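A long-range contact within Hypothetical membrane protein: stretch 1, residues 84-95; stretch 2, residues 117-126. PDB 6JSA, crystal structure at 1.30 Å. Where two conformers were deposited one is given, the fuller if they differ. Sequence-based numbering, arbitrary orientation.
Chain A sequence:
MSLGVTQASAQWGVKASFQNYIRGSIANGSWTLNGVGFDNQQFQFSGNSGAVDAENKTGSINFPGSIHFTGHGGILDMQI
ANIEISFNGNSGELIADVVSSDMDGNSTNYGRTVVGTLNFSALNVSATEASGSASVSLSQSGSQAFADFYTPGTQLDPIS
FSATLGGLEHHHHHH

Stretch 1, residues 84-95: EISFNGNSGELI
Stretch 2 (117-126) TLNFSALNVS

Stretch 1 is a β-hairpin: strand 84-88 turns through a type II' β turn, Asn88 to Ser91, into strand 91-95. Gly89 takes phi/psi 64/-150, a positive phi that favours glycine; Asn90 follows at -88/18. Backbone pairing closes the hairpin, with Asn88 N to Ser91 O at 2.9 Å and Glu93 N to Ser86 O at 2.8 Å. The strand containing Thr117 to Asn119 lies antiparallel along strand 91-95, axes 4.3 Å apart at closest approach and 137° between directions, and the chain turns a corner at Ser121 into a second strand carrying Leu123 and Val125.

The register pairs Ser91 with Asn119, Gly92 with Leu118 and Glu93 with Thr117 (CA-CA 4.7, 4.6 and 4.6 Å). Three hydrogen bonds fix it: Phe120 N to Asn90 O, 2.9 Å; Gly92 N to Leu118 O, 3.0 Å; and Leu118 N to Gly92 O, 2.8 Å and nearly straight at 173°. Ser91 CA adds a CA-H...O contact to Leu118 O at 3.2 Å. Gly92 is almost fully extended (-178/-163); a CB here would clash with Ser86 O and crowd Phe120 CE1.

Polar Ser91 (p), Glu93 (m), Thr117 (p) and Asn119 (t) share one face of the sheet. Leu118 (m, t) points to the other and is buried, its CD1 3.9 Å from Ile85 CG2 and its CD2 4.0 Å from Leu94 CB. Phe120 (chi1 -75°, chi2 86°) points toward stretch 1: its CE1 lies 3.7 Å from Phe87 CB, while Ile85 CG2 meets the ring edge, 4.1 Å from Phe120 CZ. Phe87 (p, chi2 -91°) points toward stretch 2, placing its CD2 3.7 Å from Leu123 CD2 and its CZ 4.3 Å from Val125 CG2. Leu123 (t, p) also comes close to the turn, its CD2 3.2 Å from Gly89 O. These apolar side chains suit the largely buried side, and the contact covers 563 Å² in all.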

# COMPACT_ATOMS: atom_id res chain seq x y z
N GLU A 84 3.34 5.13 0.10
CA GLU A 84 4.42 5.61 0.93
C GLU A 84 4.39 4.81 2.22
O GLU A 84 3.33 4.65 2.83
CB GLU A 84 4.25 7.10 1.25
CG GLU A 84 5.16 7.63 2.34
CD GLU A 84 4.90 9.08 2.65
OE1 GLU A 84 4.17 9.75 1.87
OE2 GLU A 84 5.42 9.57 3.68
N ILE A 85 5.55 4.27 2.61
CA ILE A 85 5.74 3.65 3.91
C ILE A 85 6.39 4.68 4.82
O ILE A 85 7.52 5.11 4.57
CB ILE A 85 6.61 2.40 3.80
CG1 ILE A 85 5.94 1.35 2.92
CG2 ILE A 85 6.90 1.84 5.18
CD1 ILE A 85 6.84 0.19 2.55
N SER A 86 5.68 5.10 5.85
CA SER A 86 6.19 6.03 6.84
C SER A 86 6.32 5.28 8.16
O SER A 86 5.44 4.50 8.52
CB SER A 86 5.23 7.21 6.99
OG SER A 86 5.73 8.19 7.86
N PHE A 87 7.42 5.50 8.88
CA PHE A 87 7.61 4.81 10.14
C PHE A 87 8.22 5.74 11.18
O PHE A 87 8.98 6.66 10.87
CB PHE A 87 8.42 3.50 10.02
CG PHE A 87 9.83 3.67 9.50
CD1 PHE A 87 10.10 3.58 8.14
CD2 PHE A 87 10.89 3.86 10.38
CE1 PHE A 87 11.40 3.72 7.67
CE2 PHE A 87 12.19 3.99 9.91
CZ PHE A 87 12.44 3.92 8.55
N ASN A 88 7.84 5.48 12.43
CA ASN A 88 8.39 6.15 13.60
C ASN A 88 8.60 5.03 14.62
O ASN A 88 7.63 4.53 15.19
CB ASN A 88 7.42 7.19 14.15
CG ASN A 88 7.23 8.38 13.23
OD1 ASN A 88 6.42 8.35 12.31
ND2 ASN A 88 7.97 9.45 13.50
N GLY A 89 9.85 4.64 14.82
CA GLY A 89 9.99 3.44 15.61
C GLY A 89 9.38 2.27 14.87
O GLY A 89 9.31 2.24 13.64
N ASN A 90 8.87 1.30 15.63
CA ASN A 90 8.34 0.06 15.07
C ASN A 90 6.86 0.16 14.68
O ASN A 90 6.20 -0.88 14.50
CB ASN A 90 8.60 -1.10 16.03
CG ASN A 90 10.08 -1.37 16.19
OD1 ASN A 90 10.86 -1.27 15.24
ND2 ASN A 90 10.49 -1.71 17.41
N SER A 91 6.32 1.36 14.54
CA SER A 91 4.98 1.57 14.03
C SER A 91 5.05 2.56 12.88
O SER A 91 6.08 3.21 12.66
CB SER A 91 4.03 2.07 15.11
OG SER A 91 4.43 3.35 15.57
N GLY A 92 3.96 2.69 12.15
CA GLY A 92 3.97 3.59 11.02
C GLY A 92 2.64 3.65 10.32
O GLY A 92 1.60 3.25 10.86
N GLU A 93 2.68 4.17 9.09
CA GLU A 93 1.49 4.40 8.29
C GLU A 93 1.78 4.02 6.85
O GLU A 93 2.86 4.29 6.32
CB GLU A 93 1.08 5.87 8.34
CG GLU A 93 0.67 6.33 9.73
CD GLU A 93 0.32 7.81 9.77
OE1 GLU A 93 0.89 8.58 8.98
OE2 GLU A 93 -0.52 8.19 10.61
N LEU A 94 0.79 3.42 6.21
CA LEU A 94 0.81 3.19 4.77
C LEU A 94 -0.11 4.24 4.16
O LEU A 94 -1.31 4.26 4.44
CB LEU A 94 0.33 1.78 4.46
CG LEU A 94 0.33 1.37 2.99
CD1 LEU A 94 1.70 1.58 2.36
CD2 LEU A 94 -0.10 -0.09 2.88
N ILE A 95 0.47 5.14 3.37
CA ILE A 95 -0.23 6.27 2.78
C ILE A 95 -0.33 6.06 1.27
O ILE A 95 0.60 5.55 0.65
CB ILE A 95 0.55 7.56 3.11
CG1 ILE A 95 0.63 7.78 4.63
CG2 ILE A 95 -0.05 8.77 2.41
CD1 ILE A 95 1.75 8.72 5.05
N THR A 117 -2.63 1.45 9.32
CA THR A 117 -1.56 1.63 10.29
C THR A 117 -0.66 0.41 10.29
O THR A 117 -1.11 -0.73 10.12
CB THR A 117 -2.12 1.90 11.69
OG1 THR A 117 -3.08 0.90 12.00
CG2 THR A 117 -2.79 3.27 11.73
N LEU A 118 0.63 0.67 10.44
CA LEU A 118 1.65 -0.36 10.35
C LEU A 118 2.18 -0.72 11.73
O LEU A 118 2.48 0.15 12.55
CB LEU A 118 2.83 0.12 9.51
CG LEU A 118 2.48 0.51 8.08
CD1 LEU A 118 3.74 0.90 7.32
CD2 LEU A 118 1.75 -0.62 7.38
N ASN A 119 2.33 -2.02 11.96
CA ASN A 119 3.00 -2.55 13.14
C ASN A 119 4.11 -3.46 12.62
O ASN A 119 3.82 -4.52 12.05
CB ASN A 119 2.02 -3.33 14.02
CG ASN A 119 2.68 -3.93 15.24
OD1 ASN A 119 3.74 -3.48 15.67
ND2 ASN A 119 2.06 -4.95 15.81
N PHE A 120 5.36 -3.02 12.77
CA PHE A 120 6.48 -3.75 12.19
C PHE A 120 6.84 -4.95 13.05
O PHE A 120 7.05 -4.82 14.26
CB PHE A 120 7.69 -2.84 12.02
CG PHE A 120 7.55 -1.89 10.87
CD1 PHE A 120 6.91 -0.67 11.03
CD2 PHE A 120 8.01 -2.24 9.61
CE1 PHE A 120 6.74 0.20 9.96
CE2 PHE A 120 7.85 -1.37 8.53
CZ PHE A 120 7.21 -0.15 8.71
N SER A 121 6.88 -6.13 12.42
CA SER A 121 7.43 -7.31 13.07
C SER A 121 8.95 -7.34 12.95
O SER A 121 9.63 -7.96 13.78
CB SER A 121 6.83 -8.56 12.44
OG SER A 121 7.03 -8.57 11.03
N ALA A 122 9.49 -6.67 11.93
CA ALA A 122 10.93 -6.52 11.73
C ALA A 122 11.14 -5.15 11.13
O ALA A 122 10.42 -4.76 10.20
CB ALA A 122 11.46 -7.59 10.78
N LEU A 123 12.11 -4.41 11.65
CA LEU A 123 12.48 -3.13 11.07
C LEU A 123 13.94 -2.89 11.40
O LEU A 123 14.29 -2.78 12.58
CB LEU A 123 11.60 -1.99 11.60
CG LEU A 123 11.89 -0.60 11.03
CD1 LEU A 123 11.74 -0.58 9.52
CD2 LEU A 123 10.96 0.40 11.67
N ASN A 124 14.78 -2.83 10.38
CA ASN A 124 16.21 -2.71 10.56
C ASN A 124 16.69 -1.50 9.78
O ASN A 124 16.32 -1.31 8.62
CB ASN A 124 16.92 -3.98 10.07
CG ASN A 124 16.57 -5.19 10.92
OD1 ASN A 124 15.89 -6.11 10.46
ND2 ASN A 124 17.02 -5.19 12.17
N VAL A 125 17.51 -0.68 10.43
CA VAL A 125 18.06 0.52 9.83
C VAL A 125 19.55 0.57 10.15
O VAL A 125 19.95 0.31 11.28
CB VAL A 125 17.36 1.79 10.35
CG1 VAL A 125 18.05 3.03 9.80
CG2 VAL A 125 15.89 1.78 9.99
N SER A 126 20.35 0.91 9.15
CA SER A 126 21.79 1.07 9.32
C SER A 126 22.23 2.26 8.48
O SER A 126 21.41 2.98 7.90
CB SER A 126 22.52 -0.22 8.93
OG SER A 126 22.52 -0.39 7.52